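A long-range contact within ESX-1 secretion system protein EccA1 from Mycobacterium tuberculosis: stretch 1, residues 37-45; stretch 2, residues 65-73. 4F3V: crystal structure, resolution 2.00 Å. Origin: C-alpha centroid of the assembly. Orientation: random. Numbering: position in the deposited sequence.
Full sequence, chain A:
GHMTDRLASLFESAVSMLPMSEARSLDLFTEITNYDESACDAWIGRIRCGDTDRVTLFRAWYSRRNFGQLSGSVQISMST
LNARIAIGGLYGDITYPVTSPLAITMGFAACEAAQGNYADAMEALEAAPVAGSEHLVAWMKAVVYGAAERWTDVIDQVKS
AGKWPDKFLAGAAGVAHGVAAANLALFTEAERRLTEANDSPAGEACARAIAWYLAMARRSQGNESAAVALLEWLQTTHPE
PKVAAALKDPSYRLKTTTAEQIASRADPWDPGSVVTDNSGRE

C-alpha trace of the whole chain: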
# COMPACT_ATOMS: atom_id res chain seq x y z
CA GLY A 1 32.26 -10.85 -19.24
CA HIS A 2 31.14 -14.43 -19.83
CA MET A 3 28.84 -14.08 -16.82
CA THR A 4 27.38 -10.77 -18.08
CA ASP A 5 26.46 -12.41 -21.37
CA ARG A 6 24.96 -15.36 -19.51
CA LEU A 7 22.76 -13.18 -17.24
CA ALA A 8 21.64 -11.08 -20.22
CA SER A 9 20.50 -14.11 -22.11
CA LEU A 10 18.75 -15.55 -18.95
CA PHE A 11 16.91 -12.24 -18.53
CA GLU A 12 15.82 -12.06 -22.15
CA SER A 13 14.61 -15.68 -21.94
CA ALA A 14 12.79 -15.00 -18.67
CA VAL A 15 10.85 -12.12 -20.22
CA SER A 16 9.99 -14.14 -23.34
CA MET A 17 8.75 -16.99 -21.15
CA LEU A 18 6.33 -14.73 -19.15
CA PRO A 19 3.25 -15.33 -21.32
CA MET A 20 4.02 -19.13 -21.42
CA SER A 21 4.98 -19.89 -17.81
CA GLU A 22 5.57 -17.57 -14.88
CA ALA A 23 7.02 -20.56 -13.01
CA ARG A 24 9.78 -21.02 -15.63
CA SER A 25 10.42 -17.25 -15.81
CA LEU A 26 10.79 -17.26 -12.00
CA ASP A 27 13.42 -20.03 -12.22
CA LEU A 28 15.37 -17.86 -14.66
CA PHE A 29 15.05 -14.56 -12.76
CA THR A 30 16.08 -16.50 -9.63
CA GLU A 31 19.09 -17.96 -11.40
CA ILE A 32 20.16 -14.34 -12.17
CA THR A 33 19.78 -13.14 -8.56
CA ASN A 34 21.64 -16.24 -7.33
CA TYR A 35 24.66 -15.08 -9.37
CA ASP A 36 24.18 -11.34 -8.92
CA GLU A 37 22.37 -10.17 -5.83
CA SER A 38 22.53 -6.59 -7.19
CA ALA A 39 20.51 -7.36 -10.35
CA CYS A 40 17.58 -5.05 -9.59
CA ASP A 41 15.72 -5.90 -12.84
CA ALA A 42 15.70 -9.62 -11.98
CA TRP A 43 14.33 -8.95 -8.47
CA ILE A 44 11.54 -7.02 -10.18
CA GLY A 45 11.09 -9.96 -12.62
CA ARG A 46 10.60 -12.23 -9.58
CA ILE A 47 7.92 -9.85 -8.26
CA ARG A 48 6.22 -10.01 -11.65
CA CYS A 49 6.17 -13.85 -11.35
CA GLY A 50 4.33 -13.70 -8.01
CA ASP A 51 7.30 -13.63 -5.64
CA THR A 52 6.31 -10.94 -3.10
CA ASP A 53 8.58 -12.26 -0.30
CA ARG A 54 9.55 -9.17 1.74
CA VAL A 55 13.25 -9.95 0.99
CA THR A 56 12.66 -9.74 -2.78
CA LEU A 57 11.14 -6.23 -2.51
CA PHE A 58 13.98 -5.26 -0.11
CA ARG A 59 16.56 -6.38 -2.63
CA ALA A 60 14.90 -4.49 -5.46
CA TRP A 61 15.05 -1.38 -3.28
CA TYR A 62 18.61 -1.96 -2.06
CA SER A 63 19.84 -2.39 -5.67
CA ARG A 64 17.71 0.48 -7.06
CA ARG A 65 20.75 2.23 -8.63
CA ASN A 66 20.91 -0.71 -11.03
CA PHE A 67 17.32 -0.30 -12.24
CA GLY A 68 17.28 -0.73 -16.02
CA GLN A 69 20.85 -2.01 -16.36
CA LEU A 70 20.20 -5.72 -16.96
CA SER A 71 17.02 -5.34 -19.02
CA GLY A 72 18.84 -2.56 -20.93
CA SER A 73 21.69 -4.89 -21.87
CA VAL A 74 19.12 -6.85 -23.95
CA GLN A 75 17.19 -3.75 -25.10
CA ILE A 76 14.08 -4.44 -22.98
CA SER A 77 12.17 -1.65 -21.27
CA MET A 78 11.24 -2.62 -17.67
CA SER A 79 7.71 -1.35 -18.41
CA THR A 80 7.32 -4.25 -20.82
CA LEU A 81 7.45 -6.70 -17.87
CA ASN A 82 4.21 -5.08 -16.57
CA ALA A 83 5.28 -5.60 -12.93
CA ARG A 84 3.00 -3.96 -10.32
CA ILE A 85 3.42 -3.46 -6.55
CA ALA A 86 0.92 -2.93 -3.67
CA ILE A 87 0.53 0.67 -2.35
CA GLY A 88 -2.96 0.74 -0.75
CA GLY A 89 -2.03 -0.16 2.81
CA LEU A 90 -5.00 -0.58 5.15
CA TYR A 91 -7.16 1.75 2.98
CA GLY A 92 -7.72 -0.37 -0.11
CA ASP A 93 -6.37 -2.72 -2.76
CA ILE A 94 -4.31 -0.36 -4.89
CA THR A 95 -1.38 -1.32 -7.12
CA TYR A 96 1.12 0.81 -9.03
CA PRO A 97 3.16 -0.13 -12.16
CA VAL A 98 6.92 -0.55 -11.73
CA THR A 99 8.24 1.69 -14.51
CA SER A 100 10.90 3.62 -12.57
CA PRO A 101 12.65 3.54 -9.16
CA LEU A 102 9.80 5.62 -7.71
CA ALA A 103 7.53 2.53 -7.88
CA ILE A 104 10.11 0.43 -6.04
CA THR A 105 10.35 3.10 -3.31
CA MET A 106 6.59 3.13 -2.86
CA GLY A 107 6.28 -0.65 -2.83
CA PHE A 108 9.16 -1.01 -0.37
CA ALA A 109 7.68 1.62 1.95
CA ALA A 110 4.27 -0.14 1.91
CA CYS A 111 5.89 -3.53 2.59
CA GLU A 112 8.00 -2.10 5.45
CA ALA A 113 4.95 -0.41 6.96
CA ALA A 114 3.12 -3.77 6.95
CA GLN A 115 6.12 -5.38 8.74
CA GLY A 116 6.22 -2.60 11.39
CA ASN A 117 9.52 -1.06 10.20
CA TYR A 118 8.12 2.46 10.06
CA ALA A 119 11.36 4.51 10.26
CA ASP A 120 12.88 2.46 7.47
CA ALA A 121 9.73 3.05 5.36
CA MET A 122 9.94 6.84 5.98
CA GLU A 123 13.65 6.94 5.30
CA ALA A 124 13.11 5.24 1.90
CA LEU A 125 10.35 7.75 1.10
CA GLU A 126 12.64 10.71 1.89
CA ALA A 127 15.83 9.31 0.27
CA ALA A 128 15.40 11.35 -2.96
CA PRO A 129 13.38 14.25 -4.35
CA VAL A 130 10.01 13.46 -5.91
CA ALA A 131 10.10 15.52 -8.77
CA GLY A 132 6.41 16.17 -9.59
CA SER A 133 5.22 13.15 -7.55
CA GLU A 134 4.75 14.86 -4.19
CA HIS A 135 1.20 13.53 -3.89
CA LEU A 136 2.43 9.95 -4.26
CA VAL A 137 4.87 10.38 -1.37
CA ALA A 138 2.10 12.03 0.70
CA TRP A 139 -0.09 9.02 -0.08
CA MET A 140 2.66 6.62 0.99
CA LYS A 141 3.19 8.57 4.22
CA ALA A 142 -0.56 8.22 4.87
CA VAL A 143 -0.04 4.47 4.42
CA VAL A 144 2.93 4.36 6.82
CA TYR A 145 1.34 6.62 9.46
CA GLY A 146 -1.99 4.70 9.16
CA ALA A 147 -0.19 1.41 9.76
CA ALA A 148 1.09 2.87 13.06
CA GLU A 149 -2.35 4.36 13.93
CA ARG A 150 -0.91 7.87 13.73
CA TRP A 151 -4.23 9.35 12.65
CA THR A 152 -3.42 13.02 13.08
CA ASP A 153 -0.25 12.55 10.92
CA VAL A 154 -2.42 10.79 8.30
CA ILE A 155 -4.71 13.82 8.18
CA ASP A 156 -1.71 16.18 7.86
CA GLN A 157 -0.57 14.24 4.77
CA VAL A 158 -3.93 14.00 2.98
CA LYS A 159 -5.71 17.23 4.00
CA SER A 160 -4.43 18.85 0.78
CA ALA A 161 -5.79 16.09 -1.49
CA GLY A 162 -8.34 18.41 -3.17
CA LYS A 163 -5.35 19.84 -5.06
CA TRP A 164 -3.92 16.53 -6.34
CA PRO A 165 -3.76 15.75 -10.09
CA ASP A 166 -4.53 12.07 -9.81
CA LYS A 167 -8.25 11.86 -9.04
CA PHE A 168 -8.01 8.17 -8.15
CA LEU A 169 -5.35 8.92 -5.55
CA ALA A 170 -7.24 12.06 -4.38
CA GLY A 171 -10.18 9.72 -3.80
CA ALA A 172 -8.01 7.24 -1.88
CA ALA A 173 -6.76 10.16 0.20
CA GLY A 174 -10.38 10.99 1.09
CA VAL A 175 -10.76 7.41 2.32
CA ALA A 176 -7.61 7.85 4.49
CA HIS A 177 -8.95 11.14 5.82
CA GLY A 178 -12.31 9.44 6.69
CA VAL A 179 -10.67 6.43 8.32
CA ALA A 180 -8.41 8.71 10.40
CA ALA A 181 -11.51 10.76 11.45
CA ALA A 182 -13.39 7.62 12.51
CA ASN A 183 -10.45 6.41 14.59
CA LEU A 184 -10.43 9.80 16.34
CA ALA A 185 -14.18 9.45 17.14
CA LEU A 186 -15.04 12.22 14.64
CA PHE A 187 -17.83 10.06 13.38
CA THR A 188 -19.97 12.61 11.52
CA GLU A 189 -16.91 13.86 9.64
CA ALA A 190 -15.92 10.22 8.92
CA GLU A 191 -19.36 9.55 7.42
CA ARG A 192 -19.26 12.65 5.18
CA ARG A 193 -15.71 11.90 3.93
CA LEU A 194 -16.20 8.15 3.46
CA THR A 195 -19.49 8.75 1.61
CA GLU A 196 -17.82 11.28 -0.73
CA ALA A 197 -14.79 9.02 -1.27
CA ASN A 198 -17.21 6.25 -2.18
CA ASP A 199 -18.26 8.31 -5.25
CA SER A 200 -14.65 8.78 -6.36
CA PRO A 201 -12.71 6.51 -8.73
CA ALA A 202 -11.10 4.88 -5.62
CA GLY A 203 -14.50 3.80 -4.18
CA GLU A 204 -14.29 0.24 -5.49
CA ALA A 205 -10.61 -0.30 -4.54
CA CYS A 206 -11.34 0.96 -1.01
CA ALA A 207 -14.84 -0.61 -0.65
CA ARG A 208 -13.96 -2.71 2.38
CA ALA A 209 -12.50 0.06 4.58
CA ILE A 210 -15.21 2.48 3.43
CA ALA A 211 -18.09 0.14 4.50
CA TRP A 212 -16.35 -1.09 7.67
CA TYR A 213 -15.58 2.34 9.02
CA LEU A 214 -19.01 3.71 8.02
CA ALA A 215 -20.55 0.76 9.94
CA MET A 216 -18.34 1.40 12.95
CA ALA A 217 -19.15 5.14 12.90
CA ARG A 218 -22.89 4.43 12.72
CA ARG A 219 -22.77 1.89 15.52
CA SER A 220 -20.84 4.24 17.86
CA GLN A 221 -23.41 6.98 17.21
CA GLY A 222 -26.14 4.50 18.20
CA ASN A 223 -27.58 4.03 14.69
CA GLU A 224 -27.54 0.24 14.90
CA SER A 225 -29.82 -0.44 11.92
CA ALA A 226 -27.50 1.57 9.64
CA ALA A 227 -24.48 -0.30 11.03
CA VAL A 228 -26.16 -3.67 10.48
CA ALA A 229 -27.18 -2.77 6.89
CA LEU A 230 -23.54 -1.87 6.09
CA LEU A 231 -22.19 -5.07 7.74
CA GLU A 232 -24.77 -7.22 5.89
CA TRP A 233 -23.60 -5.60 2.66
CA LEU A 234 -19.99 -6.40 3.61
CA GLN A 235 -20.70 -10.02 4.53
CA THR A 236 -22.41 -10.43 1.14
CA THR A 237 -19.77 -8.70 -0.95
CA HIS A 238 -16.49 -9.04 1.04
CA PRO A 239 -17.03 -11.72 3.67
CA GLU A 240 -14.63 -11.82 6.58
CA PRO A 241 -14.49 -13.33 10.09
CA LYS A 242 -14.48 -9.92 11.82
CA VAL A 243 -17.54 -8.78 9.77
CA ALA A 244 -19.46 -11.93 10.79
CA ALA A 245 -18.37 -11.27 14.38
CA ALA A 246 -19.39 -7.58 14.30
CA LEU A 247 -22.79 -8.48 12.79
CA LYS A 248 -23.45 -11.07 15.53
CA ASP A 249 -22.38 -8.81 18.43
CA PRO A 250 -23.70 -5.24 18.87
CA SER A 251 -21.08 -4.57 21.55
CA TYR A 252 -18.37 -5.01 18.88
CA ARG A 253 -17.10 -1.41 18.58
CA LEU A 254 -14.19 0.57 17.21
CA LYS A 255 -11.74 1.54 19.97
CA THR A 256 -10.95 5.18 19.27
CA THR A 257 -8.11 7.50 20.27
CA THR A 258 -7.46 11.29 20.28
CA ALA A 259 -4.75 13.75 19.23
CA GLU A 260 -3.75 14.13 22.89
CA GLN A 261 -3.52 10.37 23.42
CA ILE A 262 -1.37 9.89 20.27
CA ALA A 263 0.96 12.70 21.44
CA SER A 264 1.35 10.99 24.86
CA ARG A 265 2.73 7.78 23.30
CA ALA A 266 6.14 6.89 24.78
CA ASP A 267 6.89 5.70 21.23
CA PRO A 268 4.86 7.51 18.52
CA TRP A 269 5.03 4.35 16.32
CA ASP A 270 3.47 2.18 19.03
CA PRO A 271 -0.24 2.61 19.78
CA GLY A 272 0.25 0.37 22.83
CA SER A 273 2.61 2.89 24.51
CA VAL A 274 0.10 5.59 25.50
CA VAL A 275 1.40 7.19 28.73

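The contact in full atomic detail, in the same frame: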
# COMPACT_ATOMS: atom_id res chain seq x y z
N GLU A 37 23.35 -10.68 -6.77
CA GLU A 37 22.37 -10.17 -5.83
C GLU A 37 21.98 -8.70 -6.08
O GLU A 37 20.98 -8.23 -5.56
CB GLU A 37 22.82 -10.41 -4.40
CG GLU A 37 23.93 -9.54 -3.90
CD GLU A 37 24.23 -9.81 -2.44
OE1 GLU A 37 23.54 -10.66 -1.82
OE2 GLU A 37 25.14 -9.16 -1.92
N SER A 38 22.78 -7.99 -6.87
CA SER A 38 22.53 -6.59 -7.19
C SER A 38 21.71 -6.37 -8.46
O SER A 38 21.51 -5.24 -8.85
CB SER A 38 23.88 -5.92 -7.34
OG SER A 38 24.50 -5.92 -6.07
N ALA A 39 21.23 -7.45 -9.09
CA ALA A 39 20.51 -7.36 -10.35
C ALA A 39 19.05 -6.95 -10.08
O ALA A 39 18.14 -7.77 -10.11
CB ALA A 39 20.56 -8.67 -11.13
N CYS A 40 18.88 -5.67 -9.83
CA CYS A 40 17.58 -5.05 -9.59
C CYS A 40 16.47 -5.53 -10.54
O CYS A 40 15.43 -5.99 -10.09
CB CYS A 40 17.73 -3.54 -9.69
SG CYS A 40 16.23 -2.63 -9.26
N ASP A 41 16.74 -5.49 -11.84
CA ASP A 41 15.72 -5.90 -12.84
C ASP A 41 15.22 -7.34 -12.67
O ASP A 41 14.06 -7.62 -12.93
CB ASP A 41 16.24 -5.68 -14.28
CG ASP A 41 16.51 -4.22 -14.58
OD1 ASP A 41 16.14 -3.35 -13.76
OD2 ASP A 41 17.07 -3.95 -15.66
N ALA A 42 16.10 -8.23 -12.24
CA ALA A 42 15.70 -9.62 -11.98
C ALA A 42 14.89 -9.78 -10.69
O ALA A 42 14.00 -10.63 -10.62
CB ALA A 42 16.93 -10.54 -12.00
N TRP A 43 15.19 -9.00 -9.65
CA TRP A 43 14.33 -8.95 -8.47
C TRP A 43 12.94 -8.49 -8.83
O TRP A 43 11.96 -9.08 -8.38
CB TRP A 43 14.90 -8.09 -7.36
CG TRP A 43 16.16 -8.64 -6.74
CD1 TRP A 43 17.45 -8.16 -6.90
CD2 TRP A 43 16.29 -9.80 -5.87
NE1 TRP A 43 18.34 -8.92 -6.21
CE2 TRP A 43 17.70 -9.94 -5.57
CE3 TRP A 43 15.41 -10.74 -5.36
CZ2 TRP A 43 18.19 -10.95 -4.77
CZ3 TRP A 43 15.91 -11.75 -4.55
CH2 TRP A 43 17.28 -11.85 -4.26
N ILE A 44 12.84 -7.49 -9.70
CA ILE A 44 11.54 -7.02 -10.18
C ILE A 44 10.85 -8.11 -11.04
O ILE A 44 9.64 -8.29 -10.97
CB ILE A 44 11.69 -5.67 -10.94
CG1 ILE A 44 12.19 -4.59 -9.94
CG2 ILE A 44 10.38 -5.25 -11.60
CD1 ILE A 44 12.66 -3.30 -10.61
N GLY A 45 11.61 -8.80 -11.86
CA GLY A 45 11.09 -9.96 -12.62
C GLY A 45 10.48 -10.99 -11.69
O GLY A 45 9.39 -11.52 -11.96
N ARG A 65 19.86 1.54 -7.69
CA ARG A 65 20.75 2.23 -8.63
C ARG A 65 21.05 1.43 -9.88
O ARG A 65 21.56 1.99 -10.84
CB ARG A 65 22.07 2.59 -7.96
CG ARG A 65 21.94 3.70 -6.98
CD ARG A 65 23.33 3.94 -6.40
NE ARG A 65 23.50 5.28 -5.89
CZ ARG A 65 24.65 5.69 -5.35
NH1 ARG A 65 25.68 4.85 -5.24
NH2 ARG A 65 24.75 6.92 -4.90
N ASN A 66 20.71 0.14 -9.86
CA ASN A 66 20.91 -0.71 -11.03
C ASN A 66 19.63 -0.90 -11.85
O ASN A 66 19.63 -1.67 -12.79
CB ASN A 66 21.48 -2.07 -10.63
CG ASN A 66 22.85 -1.96 -9.96
OD1 ASN A 66 23.58 -1.02 -10.19
ND2 ASN A 66 23.19 -2.97 -9.11
N PHE A 67 18.57 -0.17 -11.51
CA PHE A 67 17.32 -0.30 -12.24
C PHE A 67 17.55 0.00 -13.71
O PHE A 67 18.05 1.07 -14.05
CB PHE A 67 16.27 0.67 -11.69
CG PHE A 67 14.96 0.62 -12.44
CD1 PHE A 67 14.02 -0.36 -12.18
CD2 PHE A 67 14.68 1.55 -13.42
CE1 PHE A 67 12.82 -0.41 -12.87
CE2 PHE A 67 13.47 1.52 -14.12
CZ PHE A 67 12.54 0.53 -13.84
N GLY A 68 17.17 -0.93 -14.58
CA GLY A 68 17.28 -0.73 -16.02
C GLY A 68 18.53 -1.29 -16.66
O GLY A 68 18.58 -1.42 -17.90
N GLN A 69 19.54 -1.61 -15.85
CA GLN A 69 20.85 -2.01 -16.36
C GLN A 69 20.82 -3.37 -17.07
O GLN A 69 21.26 -3.49 -18.21
CB GLN A 69 21.90 -2.02 -15.23
CG GLN A 69 23.32 -2.17 -15.75
CD GLN A 69 23.69 -3.59 -16.10
OE1 GLN A 69 23.25 -4.57 -15.47
NE2 GLN A 69 24.53 -3.72 -17.12
N LEU A 70 20.25 -4.37 -16.41
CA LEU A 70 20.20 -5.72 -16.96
C LEU A 70 19.23 -5.83 -18.14
O LEU A 70 19.60 -6.34 -19.19
CB LEU A 70 19.82 -6.74 -15.85
CG LEU A 70 19.72 -8.21 -16.27
CD1 LEU A 70 21.02 -8.63 -16.97
CD2 LEU A 70 19.40 -9.06 -15.04
N SER A 71 17.99 -5.35 -17.96
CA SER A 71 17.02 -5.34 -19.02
C SER A 71 17.58 -4.53 -20.21
O SER A 71 17.47 -4.93 -21.37
CB SER A 71 15.70 -4.75 -18.54
OG SER A 71 15.88 -3.46 -18.02
N GLY A 72 18.22 -3.40 -19.90
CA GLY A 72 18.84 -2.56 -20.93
C GLY A 72 19.91 -3.24 -21.76
O GLY A 72 20.04 -2.97 -22.94
N SER A 73 20.64 -4.18 -21.16
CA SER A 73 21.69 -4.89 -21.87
C SER A 73 21.11 -5.83 -22.96
O SER A 73 21.82 -6.32 -23.81
CB SER A 73 22.58 -5.65 -20.89
OG SER A 73 21.92 -6.79 -20.39
O HOH W 1 19.30 -4.38 -13.17

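This is a compact contact between the start of one helix and the turn and first residues of another, organised around a buried carboxylate, Asp41, that accepts hydrogen bonds from the second stretch, with small apolar contacts around it. The two stretches bury 423 Å² between them, both sides summed, and the nearest CA pair is Cys40 and Phe67, whose CA atoms lie 5.4 Å apart.

Each stretch carries a helix start. Ala39 occupies the N-cap position before the helix that begins at Cys40, and Gly68 holds the same position before the helix that starts at Gln69. Backbone NH groups at the start of a helix lack partners within the helix, and Asp41 meets this need from across the contact. Its CA-to-CB bond points toward the second stretch, and with chi1 at -63° (m) the carboxylate reaches the turn. Gly68 N donates to Asp41 OD1 at 2.8 Å with an N-H...acceptor angle of 175°, while Ser71 N donates to Asp41 OD2 at 2.8 Å and 164°. Ser71, with chi1 at 57° (p), also turns its hydroxyl inward, so that Ser71 OG donates to Asp41 OD2 at 2.7 Å. Proximity alone does not make a bond: Gln69 N lies 3.4 Å from Asp41 OD2, but its angle is poor, and it donates instead to Asn66 O at 3.1 Å.

Gly68 has phi/psi of 96/-15, where a CB would be jammed against the preceding carbonyl oxygen; the backbone conformation itself therefore calls for glycine.

A second polar link lies at the start of stretch 1. Asn66 ND2 donates to Ser38 O at 2.8 Å and 172°, a nearly linear bond to a carbonyl that also accepts from Cys40 N at 2.8 Å. Water 1 adds a bridge: it accepts from Asp41 N at 3.1 Å and donates to Asn66 O at 2.8 Å, joining backbone groups of both stretches, and it accepts a weak bond from Leu70 N at 3.4 Å.

Apolar contacts complete the packing. Ile44 CD1 approaches Phe67 CD1 at 3.6 Å, and Cys40 SG lies 4.1 Å from Phe67 CB; both Ile44 CD1 and Cys40 SG sit at the ring edge, near its plane. Leu70, whose CA-to-CB bond points toward stretch 1, places CD2 4.1 Å from Ala39 CB and 4.2 Å from Ala42 CB, so one methyl group touches two alanines of the facing helix start.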